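Local coordinates for putative prolyl-tRNA synthetase (Leishmania major, PDB 5XIL), which probably charges tRNA(Pro) with L-proline at the expense of ATP, as a class II aminoacyl-tRNA synthetase, yielding AMP and diphosphate, at residues Y116-Y119 / A120-I123; C163-K167 / A168-A172; N345-V349 / K350-L354; A392-L395 / E396-H399; E422-P425 / T426-K430. All coordinates share one frame; numbering follows the deposited sequence.

Contact 1: residues Y116-Y119 / A120-I123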
loop_
_atom_site.group_PDB
_atom_site.type_symbol
_atom_site.label_atom_id
_atom_site.label_comp_id
_atom_site.label_asym_id
_atom_site.label_seq_id
_atom_site.Cartn_x
_atom_site.Cartn_y
_atom_site.Cartn_z
ATOM N N TYR A 116 -1.090 -22.951 4.002
ATOM C CA TYR A 116 -2.055 -23.790 4.665
ATOM C C TYR A 116 -1.449 -24.705 5.752
ATOM O O TYR A 116 -2.136 -25.012 6.747
ATOM C CB TYR A 116 -2.911 -24.521 3.647
ATOM C CG TYR A 116 -3.851 -23.595 2.845
ATOM C CD1 TYR A 116 -3.928 -22.197 3.093
ATOM C CD2 TYR A 116 -4.620 -24.093 1.788
ATOM C CE1 TYR A 116 -4.776 -21.374 2.335
ATOM C CE2 TYR A 116 -5.510 -23.275 1.065
ATOM C CZ TYR A 116 -5.584 -21.916 1.308
ATOM O OH TYR A 116 -6.451 -21.072 0.550
ATOM N N PRO A 117 -0.154 -25.005 5.646
ATOM C CA PRO A 117 0.484 -25.656 6.818
ATOM C C PRO A 117 0.465 -24.741 8.022
ATOM O O PRO A 117 0.304 -25.215 9.149
ATOM C CB PRO A 117 1.925 -25.924 6.337
ATOM C CG PRO A 117 1.793 -26.090 4.847
ATOM C CD PRO A 117 0.670 -25.143 4.426
ATOM N N TYR A 118 0.676 -23.427 7.832
ATOM C CA TYR A 118 0.584 -22.530 8.940
ATOM C C TYR A 118 -0.817 -22.405 9.476
ATOM O O TYR A 118 -0.988 -22.269 10.705
ATOM C CB TYR A 118 1.282 -21.146 8.653
ATOM C CG TYR A 118 2.766 -21.348 8.612
ATOM C CD1 TYR A 118 3.390 -21.822 7.472
ATOM C CD2 TYR A 118 3.533 -21.183 9.765
ATOM C CE1 TYR A 118 4.758 -22.133 7.443
ATOM C CE2 TYR A 118 4.911 -21.447 9.755
ATOM C CZ TYR A 118 5.528 -21.933 8.580
ATOM O OH TYR A 118 6.918 -22.206 8.545
ATOM N N TYR A 119 -1.821 -22.418 8.600
ATOM C CA TYR A 119 -3.192 -22.385 9.033
ATOM C C TYR A 119 -3.433 -23.584 9.987
ATOM O O TYR A 119 -4.106 -23.474 10.995
ATOM C CB TYR A 119 -4.158 -22.445 7.834
ATOM C CG TYR A 119 -4.406 -21.072 7.201
ATOM C CD1 TYR A 119 -3.353 -20.156 7.060
ATOM C CD2 TYR A 119 -5.671 -20.681 6.762
ATOM C CE1 TYR A 119 -3.569 -18.896 6.463
ATOM C CE2 TYR A 119 -5.892 -19.409 6.155
ATOM C CZ TYR A 119 -4.829 -18.542 6.040
ATOM O OH TYR A 119 -4.945 -17.276 5.515
ATOM N N ALA A 120 -2.922 -24.736 9.607
ATOM C CA ALA A 120 -3.056 -25.949 10.450
ATOM C C ALA A 120 -2.430 -25.692 11.819
ATOM O O ALA A 120 -3.033 -25.986 12.819
ATOM C CB ALA A 120 -2.420 -27.168 9.754
ATOM N N LYS A 121 -1.260 -25.066 11.840
ATOM C CA LYS A 121 -0.552 -24.759 13.058
ATOM C C LYS A 121 -1.284 -23.722 13.931
ATOM O O LYS A 121 -1.496 -23.923 15.126
ATOM C CB LYS A 121 0.871 -24.328 12.692
ATOM C CG LYS A 121 1.716 -24.124 13.907
ATOM C CD LYS A 121 3.009 -23.406 13.642
ATOM C CE LYS A 121 3.622 -22.936 14.974
ATOM N NZ LYS A 121 5.067 -23.298 15.011
ATOM N N TRP A 122 -1.778 -22.661 13.314
ATOM C CA TRP A 122 -2.410 -21.597 14.032
ATOM C C TRP A 122 -3.771 -21.961 14.486
ATOM O O TRP A 122 -4.253 -21.396 15.423
ATOM C CB TRP A 122 -2.508 -20.336 13.159
ATOM C CG TRP A 122 -1.162 -19.776 12.797
ATOM C CD1 TRP A 122 -0.053 -19.776 13.576
ATOM C CD2 TRP A 122 -0.814 -19.043 11.588
ATOM N NE1 TRP A 122 0.990 -19.147 12.912
ATOM C CE2 TRP A 122 0.536 -18.667 11.706
ATOM C CE3 TRP A 122 -1.513 -18.712 10.402
ATOM C CZ2 TRP A 122 1.215 -17.927 10.696
ATOM C CZ3 TRP A 122 -0.835 -17.998 9.396
ATOM C CH2 TRP A 122 0.501 -17.623 9.531
ATOM N N ILE A 123 -4.434 -22.906 13.837
ATOM C CA ILE A 123 -5.790 -23.207 14.281
ATOM C C ILE A 123 -5.690 -24.389 15.269
ATOM O O ILE A 123 -5.702 -25.546 14.871
ATOM C CB ILE A 123 -6.726 -23.506 13.134
ATOM C CG1 ILE A 123 -6.967 -22.274 12.272
ATOM C CG2 ILE A 123 -8.061 -24.070 13.585
ATOM C CD1 ILE A 123 -7.396 -22.597 10.836
#
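Four successive backbone bonds, from the N atoms of A120, K121, W122 and I123 to the carbonyls of Y116, P117, Y118 and Y119, carry the last turn of helix 111-122, and the shortest joins W122 N to Y118 O at 2.8 Å. The same carbonyl faces the indole: Y118 O lies over one face of W122, 3.3 Å from its CG. W122 CG is turned anti to its own carbonyl carbon (chi1 -64°), which folds the ring back along the helix. As a result Y118 CB comes 3.7 Å from the centroid of the six-membered ring, almost on the ring normal, a CH-pi contact. The phenol of Y118 leans obliquely to the indole, the planes 51° apart. From the neighbouring position, Y119 CD1 meets W122 CZ3 at 4.1 Å, again obliquely, while Y119 OH is bonded to H162 O. The polar ends of Y118, K121 and W122 reach Y29 and E28 of the second subunit, and R39 of that subunit makes a cation-pi contact with the indole. This is an i to i+4 aromatic pair on a helix end that serves the dimer interface of a class II synthetase core.

Contact 2: residues C163-K167 / A168-A172; sequences CAWAK and AEECA
E170 and W165 meet where strand 156-165 of the class II catalytic core turns into helix 168-189, with K167 as the N-cap residue. E170 CB lies over one face of the indole, offset toward its rim and 3.3 Å from W165 CE3. Next to it, C171 CA sits above the five-membered ring in a CH-pi contact, 4.0 Å from its centroid. The carboxylate of E170, at the end of a chain extended beyond CG, turns back to the N-cap, where OE1 accepts from K167 N at 2.9 Å, the donor standing 38° out of the carboxylate plane. Such a bond to the N-cap N-H is one half of a capping box. At the cap, K167 O takes weak bonds from E170 N and C171 N. K167 NZ makes at most a long, doubtful salt bridge to E170 OE2, the lysine having a second conformer. Farther out, W165 NE1 is bonded to E174 OE1. A water accepts from A166 N and donates to E170 OE1, both at 2.9 Å.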
loop_
_atom_site.group_PDB
_atom_site.type_symbol
_atom_site.label_atom_id
_atom_site.label_comp_id
_atom_site.label_asym_id
_atom_site.label_seq_id
_atom_site.Cartn_x
_atom_site.Cartn_y
_atom_site.Cartn_z
ATOM N N CYS A 163 -9.134 -17.188 3.763
ATOM C CA CYS A 163 -9.834 -17.222 5.031
ATOM C C CYS A 163 -10.305 -18.651 5.366
ATOM O O CYS A 163 -10.563 -19.464 4.500
ATOM C CB CYS A 163 -11.034 -16.254 4.981
ATOM S SG CYS A 163 -10.473 -14.515 4.601
ATOM N N ALA A 164 -10.474 -18.892 6.670
ATOM C CA ALA A 164 -10.949 -20.163 7.213
ATOM C C ALA A 164 -11.901 -19.811 8.325
ATOM O O ALA A 164 -11.541 -19.027 9.235
ATOM C CB ALA A 164 -9.777 -20.933 7.787
ATOM N N TRP A 165 -13.090 -20.375 8.275
ATOM C CA TRP A 165 -14.151 -20.084 9.212
ATOM C C TRP A 165 -14.620 -21.414 9.877
ATOM O O TRP A 165 -14.523 -22.449 9.277
ATOM C CB TRP A 165 -15.357 -19.501 8.486
ATOM C CG TRP A 165 -15.128 -18.193 7.826
ATOM C CD1 TRP A 165 -14.565 -17.960 6.600
ATOM C CD2 TRP A 165 -15.452 -16.918 8.380
ATOM N NE1 TRP A 165 -14.530 -16.583 6.371
ATOM C CE2 TRP A 165 -15.071 -15.933 7.439
ATOM C CE3 TRP A 165 -16.066 -16.515 9.571
ATOM C CZ2 TRP A 165 -15.305 -14.549 7.656
ATOM C CZ3 TRP A 165 -16.233 -15.149 9.815
ATOM C CH2 TRP A 165 -15.839 -14.185 8.862
ATOM N N ALA A 166 -15.258 -21.302 11.027
ATOM C CA ALA A 166 -15.922 -22.433 11.712
ATOM C C ALA A 166 -17.144 -23.000 10.981
ATOM O O ALA A 166 -17.272 -24.226 10.906
ATOM C CB ALA A 166 -16.275 -22.044 13.176
ATOM N N LYS A 167 -17.999 -22.127 10.431
ATOM C CA LYS A 167 -19.233 -22.525 9.748
ATOM C C LYS A 167 -19.239 -22.225 8.252
ATOM O O LYS A 167 -18.719 -21.227 7.805
ATOM C CB LYS A 167 -20.487 -21.846 10.333
ATOM C CG LYS A 167 -20.740 -22.071 11.821
ATOM C CD LYS A 167 -22.235 -22.019 12.173
ATOM C CE LYS A 167 -22.965 -20.795 11.642
ATOM N NZ LYS A 167 -22.563 -19.547 12.348
ATOM N N ALA A 168 -19.950 -23.057 7.513
ATOM C CA ALA A 168 -20.116 -22.892 6.071
ATOM C C ALA A 168 -20.778 -21.583 5.702
ATOM O O ALA A 168 -20.425 -20.948 4.727
ATOM C CB ALA A 168 -20.947 -24.027 5.517
ATOM N N GLU A 169 -21.789 -21.200 6.469
ATOM C CA GLU A 169 -22.518 -19.967 6.183
ATOM C C GLU A 169 -21.632 -18.735 6.201
ATOM O O GLU A 169 -21.823 -17.784 5.409
ATOM C CB GLU A 169 -23.642 -19.813 7.181
ATOM C CG GLU A 169 -24.694 -20.899 6.982
ATOM C CD GLU A 169 -24.389 -22.234 7.704
ATOM O OE1 GLU A 169 -23.303 -22.418 8.344
ATOM O OE2 GLU A 169 -25.262 -23.137 7.599
ATOM N N GLU A 170 -20.712 -18.708 7.146
ATOM C CA GLU A 170 -19.823 -17.608 7.316
ATOM C C GLU A 170 -18.916 -17.458 6.093
ATOM O O GLU A 170 -18.670 -16.337 5.605
ATOM C CB GLU A 170 -18.929 -17.846 8.510
ATOM C CG GLU A 170 -19.766 -17.896 9.821
ATOM C CD GLU A 170 -18.946 -18.334 11.034
ATOM O OE1 GLU A 170 -18.042 -19.248 10.985
ATOM O OE2 GLU A 170 -19.205 -17.698 12.057
ATOM N N CYS A 171 -18.390 -18.599 5.676
ATOM C CA CYS A 171 -17.446 -18.677 4.567
ATOM C C CYS A 171 -18.156 -18.210 3.267
ATOM O O CYS A 171 -17.645 -17.327 2.588
ATOM C CB CYS A 171 -16.936 -20.094 4.472
ATOM S SG CYS A 171 -15.786 -20.410 3.104
ATOM N N ALA A 172 -19.365 -18.733 3.006
ATOM C CA ALA A 172 -20.164 -18.376 1.829
ATOM C C ALA A 172 -20.521 -16.927 1.793
ATOM O O ALA A 172 -20.513 -16.295 0.707
ATOM C CB ALA A 172 -21.445 -19.190 1.720
HETATM O O HOH W 1 -15.528 -18.783 12.363
#

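Contact 3: residues N345-V349 / K350-L354; sequences NHWEV and KGVPL
K350 CG is anti to its own carbonyl carbon (chi1 -70°), and the bends at chi3 and chi4 (69° each) curl the lysine chain along the side of both the H346 and W347 rings. Its CD lies 3.6 Å from H346 NE2, off-centre to the imidazole in a CH-pi contact, and its CE is 3.4 Å from W347 CZ3. Lysine and both rings point the same way, and H346 CD2 rests above one face of the indole. The ammonium passes beyond them to A24 O and a salt bridge with E25, with W41 in a cation-pi contact; W347 NE1 is bonded to D333. In the backbone that carries these side chains, helix 340-350 of the anticodon-binding domain closes with a Schellman motif. G351, at positive phi, is its C-prime residue. W347 O takes two donors: V352 N at 3.2 Å, nearly along the C=O axis, and G351 N at 3.0 Å, tilted from the carbonyl plane. G351 N also makes a weak bond to E348 O. The chain then leads into strand 354-358, where L354 makes backbone hydrogen bonds with Q292 and I294.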
loop_
_atom_site.group_PDB
_atom_site.type_symbol
_atom_site.label_atom_id
_atom_site.label_comp_id
_atom_site.label_asym_id
_atom_site.label_seq_id
_atom_site.Cartn_x
_atom_site.Cartn_y
_atom_site.Cartn_z
ATOM N N ASN A 345 -2.532 17.359 -27.676
ATOM C CA ASN A 345 -2.487 15.964 -28.177
ATOM C C ASN A 345 -1.881 14.987 -27.150
ATOM O O ASN A 345 -2.435 13.872 -26.918
ATOM C CB ASN A 345 -1.683 15.851 -29.482
ATOM C CG ASN A 345 -1.500 14.385 -29.912
ATOM O OD1 ASN A 345 -2.441 13.727 -30.442
ATOM N ND2 ASN A 345 -0.346 13.858 -29.644
ATOM N N HIS A 346 -0.755 15.391 -26.573
ATOM C CA HIS A 346 -0.045 14.646 -25.589
ATOM C C HIS A 346 -0.952 14.221 -24.432
ATOM O O HIS A 346 -0.980 13.073 -24.026
ATOM C CB HIS A 346 1.124 15.479 -25.056
ATOM C CG HIS A 346 1.836 14.870 -23.885
ATOM N ND1 HIS A 346 2.768 13.855 -24.007
ATOM C CD2 HIS A 346 1.788 15.173 -22.560
ATOM C CE1 HIS A 346 3.224 13.543 -22.819
ATOM N NE2 HIS A 346 2.656 14.332 -21.929
ATOM N N TRP A 347 -1.666 15.179 -23.851
ATOM C CA TRP A 347 -2.616 14.892 -22.751
ATOM C C TRP A 347 -3.892 14.197 -23.207
ATOM O O TRP A 347 -4.506 13.466 -22.415
ATOM C CB TRP A 347 -2.937 16.191 -21.989
ATOM C CG TRP A 347 -1.654 16.725 -21.288
ATOM C CD1 TRP A 347 -0.855 17.793 -21.678
ATOM C CD2 TRP A 347 -0.977 16.120 -20.171
ATOM N NE1 TRP A 347 0.211 17.887 -20.860
ATOM C CE2 TRP A 347 0.174 16.889 -19.919
ATOM C CE3 TRP A 347 -1.266 15.053 -19.330
ATOM C CZ2 TRP A 347 1.060 16.600 -18.881
ATOM C CZ3 TRP A 347 -0.377 14.770 -18.255
ATOM C CH2 TRP A 347 0.759 15.534 -18.055
ATOM N N GLU A 348 -4.306 14.425 -24.451
ATOM C CA GLU A 348 -5.401 13.674 -25.049
ATOM C C GLU A 348 -5.067 12.207 -25.101
ATOM O O GLU A 348 -5.881 11.352 -24.735
ATOM C CB GLU A 348 -5.687 14.155 -26.470
ATOM C CG GLU A 348 -6.872 13.467 -27.127
ATOM C CD GLU A 348 -7.376 14.243 -28.318
ATOM O OE1 GLU A 348 -6.813 14.096 -29.423
ATOM O OE2 GLU A 348 -8.309 15.036 -28.128
ATOM N N VAL A 349 -3.867 11.920 -25.580
ATOM C CA VAL A 349 -3.471 10.544 -25.701
ATOM C C VAL A 349 -3.372 9.828 -24.336
ATOM O O VAL A 349 -3.647 8.619 -24.201
ATOM C CB VAL A 349 -2.156 10.445 -26.477
ATOM C CG1 VAL A 349 -1.679 8.994 -26.469
ATOM C CG2 VAL A 349 -2.390 10.932 -27.924
ATOM N N LYS A 350 -2.970 10.590 -23.305
ATOM C CA LYS A 350 -2.878 10.067 -21.942
ATOM C C LYS A 350 -4.218 9.890 -21.358
ATOM O O LYS A 350 -4.392 9.081 -20.455
ATOM C CB LYS A 350 -2.022 10.949 -21.040
ATOM C CG LYS A 350 -0.547 10.892 -21.394
ATOM C CD LYS A 350 0.303 11.914 -20.657
ATOM C CE LYS A 350 0.395 11.573 -19.189
ATOM N NZ LYS A 350 1.220 10.321 -19.086
ATOM N N GLY A 351 -5.203 10.643 -21.842
ATOM C CA GLY A 351 -6.540 10.498 -21.348
ATOM C C GLY A 351 -6.890 11.325 -20.140
ATOM O O GLY A 351 -7.834 10.971 -19.429
ATOM N N VAL A 352 -6.221 12.464 -19.942
ATOM C CA VAL A 352 -6.540 13.346 -18.838
ATOM C C VAL A 352 -7.997 13.703 -18.947
ATOM O O VAL A 352 -8.399 14.036 -20.006
ATOM C CB VAL A 352 -5.792 14.671 -18.855
ATOM C CG1 VAL A 352 -6.118 15.400 -17.547
ATOM C CG2 VAL A 352 -4.331 14.421 -18.970
ATOM N N PRO A 353 -8.788 13.505 -17.901
ATOM C CA PRO A 353 -10.222 13.718 -18.023
ATOM C C PRO A 353 -10.662 15.136 -18.538
ATOM O O PRO A 353 -11.618 15.236 -19.325
ATOM C CB PRO A 353 -10.683 13.504 -16.603
ATOM C CG PRO A 353 -9.816 12.444 -16.049
ATOM C CD PRO A 353 -8.490 12.704 -16.702
ATOM N N LEU A 354 -9.987 16.185 -18.058
ATOM C CA LEU A 354 -10.398 17.565 -18.392
ATOM C C LEU A 354 -9.198 18.352 -18.792
ATOM O O LEU A 354 -8.096 18.232 -18.182
ATOM C CB LEU A 354 -11.044 18.236 -17.199
ATOM C CG LEU A 354 -12.361 17.706 -16.656
ATOM C CD1 LEU A 354 -12.807 18.409 -15.410
ATOM C CD2 LEU A 354 -13.403 17.689 -17.750
#

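Contact 4: residues A392-L395 / E396-H399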
loop_
_atom_site.group_PDB
_atom_site.type_symbol
_atom_site.label_atom_id
_atom_site.label_comp_id
_atom_site.label_asym_id
_atom_site.label_seq_id
_atom_site.Cartn_x
_atom_site.Cartn_y
_atom_site.Cartn_z
ATOM N N ALA A 392 -14.793 19.640 -9.591
ATOM C CA ALA A 392 -14.941 18.342 -8.949
ATOM C C ALA A 392 -16.269 17.742 -9.324
ATOM O O ALA A 392 -16.372 16.493 -9.544
ATOM C CB ALA A 392 -14.804 18.466 -7.449
ATOM N N ALA A 393 -17.323 18.558 -9.438
ATOM C CA ALA A 393 -18.597 17.985 -9.867
ATOM C C ALA A 393 -18.576 17.531 -11.310
ATOM O O ALA A 393 -19.185 16.498 -11.657
ATOM C CB ALA A 393 -19.810 18.884 -9.602
ATOM N N LEU A 394 -17.929 18.292 -12.173
ATOM C CA LEU A 394 -17.792 17.870 -13.530
ATOM C C LEU A 394 -17.005 16.514 -13.651
ATOM O O LEU A 394 -17.368 15.671 -14.499
ATOM C CB LEU A 394 -17.063 18.897 -14.322
ATOM C CG LEU A 394 -16.838 18.625 -15.777
ATOM C CD1 LEU A 394 -18.079 18.115 -16.490
ATOM C CD2 LEU A 394 -16.331 19.944 -16.386
ATOM N N LEU A 395 -15.975 16.374 -12.841
ATOM C CA LEU A 395 -15.264 15.054 -12.772
ATOM C C LEU A 395 -16.187 13.924 -12.288
ATOM O O LEU A 395 -16.077 12.779 -12.741
ATOM C CB LEU A 395 -14.040 15.160 -11.906
ATOM C CG LEU A 395 -12.919 15.957 -12.520
ATOM C CD1 LEU A 395 -11.939 16.279 -11.362
ATOM C CD2 LEU A 395 -12.224 15.278 -13.715
ATOM N N GLU A 396 -17.154 14.182 -11.419
ATOM C CA GLU A 396 -18.055 13.120 -11.022
ATOM C C GLU A 396 -19.002 12.805 -12.137
ATOM O O GLU A 396 -19.375 11.647 -12.329
ATOM C CB GLU A 396 -18.795 13.469 -9.705
ATOM C CG GLU A 396 -17.917 13.280 -8.506
ATOM C CD GLU A 396 -17.606 11.790 -8.247
ATOM O OE1 GLU A 396 -18.471 11.065 -7.730
ATOM O OE2 GLU A 396 -16.503 11.320 -8.563
ATOM N N ASP A 397 -19.443 13.823 -12.895
ATOM C CA ASP A 397 -20.266 13.565 -14.065
ATOM C C ASP A 397 -19.515 12.773 -15.132
ATOM O O ASP A 397 -20.093 11.874 -15.767
ATOM C CB ASP A 397 -20.823 14.868 -14.666
ATOM C CG ASP A 397 -21.667 14.600 -15.848
ATOM O OD1 ASP A 397 -22.748 13.975 -15.715
ATOM O OD2 ASP A 397 -21.193 14.929 -16.932
ATOM N N VAL A 398 -18.266 13.116 -15.341
ATOM C CA VAL A 398 -17.439 12.343 -16.232
ATOM C C VAL A 398 -17.428 10.836 -15.830
ATOM O O VAL A 398 -17.649 9.984 -16.733
ATOM C CB VAL A 398 -16.027 12.869 -16.303
ATOM C CG1 VAL A 398 -15.092 11.827 -16.997
ATOM C CG2 VAL A 398 -15.979 14.220 -17.034
ATOM N N HIS A 399 -17.168 10.539 -14.569
ATOM C CA HIS A 399 -17.270 9.137 -14.104
ATOM C C HIS A 399 -18.612 8.510 -14.496
ATOM O O HIS A 399 -18.665 7.398 -15.112
ATOM C CB HIS A 399 -17.126 9.001 -12.603
ATOM C CG HIS A 399 -17.217 7.589 -12.122
ATOM N ND1 HIS A 399 -16.122 6.733 -12.138
ATOM C CD2 HIS A 399 -18.275 6.838 -11.740
ATOM C CE1 HIS A 399 -16.503 5.534 -11.726
ATOM N NE2 HIS A 399 -17.808 5.554 -11.522
HETATM O O HOH W 2 -14.992 11.410 -10.477
#
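Regular alpha-helical bonds join A392-L395 to E396-H399 within helix 387-412. Each of the four donors E396 N, D397 N, V398 N and H399 N reaches the carbonyl four residues earlier. V398 N to L394 O is the shortest, at 2.8 Å, and H399 N to L395 O the straightest, with an N-H...O angle of 172°. E396 N adds a weak bond to A393 O, so its N-H is shared between two carbonyls. The side chains of the two segments make few close contacts with one another and mostly rest on the backbone of the preceding turn. V398 CG2, the branch anti to its own carbonyl carbon, comes 3.2 Å from L394 O; its approach to the leucine methyl L394 CD1, at 4.5 Å, is looser. E396 CG, anti to its own carbonyl carbon (chi1 -77°), lies 3.7 Å from A392 O, and the bend at chi2 (-69°) then turns the carboxylate, which forms a salt bridge with R287. A water gives a weak bond to L395 O. On the side facing the sheet, L394 and L395 pack on L354 at the start of strand 354-358, L394 also on V370 and V398 on V372 of strand 367-372. L395 touches P353 as well, so helix 387-412 lies against the sheet of the anticodon-binding domain, while H399 reaches A191 in the loop after helix 168-189.

Contact 5: residues E422-P425 / T426-K430; sequences EFVP and TLNRK
F423 and L427 cross at an angle one helical turn apart, with the leucine methyl CD1 4.0 Å from the ring carbon F423 CE1, obliquely placed to the ring. The ring reaches this position because F423 CG is anti to its backbone N (chi1 -167°). On another side of the helix, V424 and N428 run side by side, the valine CG1 3.7 Å from N428 ND2, while N428 OD1 is bonded to R510. R429 folds back, bent at chi3, and lays one face of its guanidinium over P425 O, 3.8 Å from its CZ. At the start of the helix E422 O accepts from T426 N at 3.1 Å, and T426 OG1 is also directed at it, though the modelled 2.5 Å is doubtfully short. Helix 423-428 is the crossover of a beta-alpha-beta unit in the C-terminal domain, between the parallel strands 414-416 and 432-437. F423, T426 and L427 pack on I433 of the latter strand, F423 also stacks on W420, and V424 turns to helix 441-455.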
loop_
_atom_site.group_PDB
_atom_site.type_symbol
_atom_site.label_atom_id
_atom_site.label_comp_id
_atom_site.label_asym_id
_atom_site.label_seq_id
_atom_site.Cartn_x
_atom_site.Cartn_y
_atom_site.Cartn_z
ATOM N N GLU A 422 -28.207 -19.502 -34.669
ATOM C CA GLU A 422 -27.848 -18.100 -34.505
ATOM C C GLU A 422 -26.659 -17.869 -33.571
ATOM O O GLU A 422 -26.215 -16.714 -33.424
ATOM C CB GLU A 422 -29.091 -17.274 -34.084
ATOM C CG GLU A 422 -29.715 -17.602 -32.746
ATOM C CD GLU A 422 -30.997 -16.819 -32.436
ATOM O OE1 GLU A 422 -31.325 -15.871 -33.221
ATOM O OE2 GLU A 422 -31.662 -17.109 -31.423
ATOM N N PHE A 423 -26.153 -18.943 -32.969
ATOM C CA PHE A 423 -25.086 -18.871 -31.935
ATOM C C PHE A 423 -23.773 -18.405 -32.523
ATOM O O PHE A 423 -23.267 -17.340 -32.152
ATOM C CB PHE A 423 -24.901 -20.247 -31.297
ATOM C CG PHE A 423 -24.060 -20.254 -30.018
ATOM C CD1 PHE A 423 -22.689 -20.311 -30.077
ATOM C CD2 PHE A 423 -24.698 -20.203 -28.779
ATOM C CE1 PHE A 423 -21.926 -20.308 -28.904
ATOM C CE2 PHE A 423 -23.986 -20.195 -27.597
ATOM C CZ PHE A 423 -22.587 -20.270 -27.661
ATOM N N VAL A 424 -23.208 -19.134 -33.466
ATOM C CA VAL A 424 -21.938 -18.684 -34.049
ATOM C C VAL A 424 -21.993 -17.371 -34.842
ATOM O O VAL A 424 -21.078 -16.564 -34.796
ATOM C CB VAL A 424 -21.230 -19.766 -34.880
ATOM C CG1 VAL A 424 -19.986 -19.229 -35.574
ATOM C CG2 VAL A 424 -20.799 -20.901 -33.941
ATOM N N PRO A 425 -23.061 -17.141 -35.567
ATOM C CA PRO A 425 -23.197 -15.780 -36.173
ATOM C C PRO A 425 -23.241 -14.611 -35.177
ATOM O O PRO A 425 -22.653 -13.572 -35.471
ATOM C CB PRO A 425 -24.503 -15.868 -36.901
ATOM C CG PRO A 425 -24.537 -17.327 -37.295
ATOM C CD PRO A 425 -24.036 -18.079 -36.122
ATOM N N THR A 426 -23.832 -14.835 -34.027
ATOM C CA THR A 426 -23.766 -13.906 -32.922
ATOM C C THR A 426 -22.378 -13.688 -32.406
ATOM O O THR A 426 -21.939 -12.539 -32.221
ATOM C CB THR A 426 -24.780 -14.298 -31.845
ATOM O OG1 THR A 426 -26.060 -14.378 -32.443
ATOM C CG2 THR A 426 -24.824 -13.258 -30.728
ATOM N N LEU A 427 -21.634 -14.764 -32.170
ATOM C CA LEU A 427 -20.268 -14.607 -31.846
ATOM C C LEU A 427 -19.553 -13.766 -32.910
ATOM O O LEU A 427 -18.762 -12.910 -32.544
ATOM C CB LEU A 427 -19.538 -15.956 -31.764
ATOM C CG LEU A 427 -20.068 -16.898 -30.703
ATOM C CD1 LEU A 427 -19.215 -18.158 -30.914
ATOM C CD2 LEU A 427 -19.954 -16.322 -29.278
ATOM N N ASN A 428 -19.792 -14.065 -34.177
ATOM C CA ASN A 428 -19.133 -13.377 -35.219
ATOM C C ASN A 428 -19.525 -11.917 -35.340
ATOM O O ASN A 428 -18.812 -11.157 -35.978
ATOM C CB ASN A 428 -19.316 -14.062 -36.544
ATOM C CG ASN A 428 -18.544 -15.360 -36.629
ATOM O OD1 ASN A 428 -17.559 -15.558 -35.936
ATOM N ND2 ASN A 428 -18.966 -16.219 -37.551
ATOM N N ARG A 429 -20.537 -11.514 -34.581
ATOM C CA ARG A 429 -20.948 -10.120 -34.538
ATOM C C ARG A 429 -20.257 -9.444 -33.344
ATOM O O ARG A 429 -20.615 -8.330 -32.961
ATOM C CB ARG A 429 -22.467 -10.010 -34.406
ATOM C CG ARG A 429 -23.198 -9.886 -35.734
ATOM C CD ARG A 429 -24.641 -9.455 -35.532
ATOM N NE ARG A 429 -25.478 -10.551 -35.054
ATOM C CZ ARG A 429 -25.893 -11.560 -35.813
ATOM N NH1 ARG A 429 -25.549 -11.615 -37.092
ATOM N NH2 ARG A 429 -26.653 -12.514 -35.293
ATOM N N LYS A 430 -19.266 -10.126 -32.764
ATOM C CA LYS A 430 -18.544 -9.623 -31.646
ATOM C C LYS A 430 -19.442 -9.349 -30.421
ATOM O O LYS A 430 -19.282 -8.313 -29.720
ATOM C CB LYS A 430 -17.755 -8.387 -32.031
ATOM C CG LYS A 430 -16.699 -8.723 -33.087
ATOM C CD LYS A 430 -15.869 -7.469 -33.379
ATOM C CE LYS A 430 -15.001 -7.666 -34.609
ATOM N NZ LYS A 430 -15.902 -7.838 -35.821
#

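How the contacts relate
The contacts fall into three groups. Contacts 1 and 2 belong to the class II core, their centres 16 Å apart, and meet where A164 CB packs on Y119 CD2 and I123 CD1, at 4.2 Å each. Contacts 3 and 4, centres also 16 Å apart, touch through L354 CD1 and L395 CD2 at 3.6 Å, tying the start of strand 354-358 to helix 387-412. Contact 5 stands alone in the C-terminal domain, its nearest atoms about 21 Å from contact 4. Its R429 side chain lies about 7 Å from a bound magnesium and from its ligand H413, that of E422 about 4 Å from E419, of a second magnesium site unfilled in this chain. The others lie away from annotated sites.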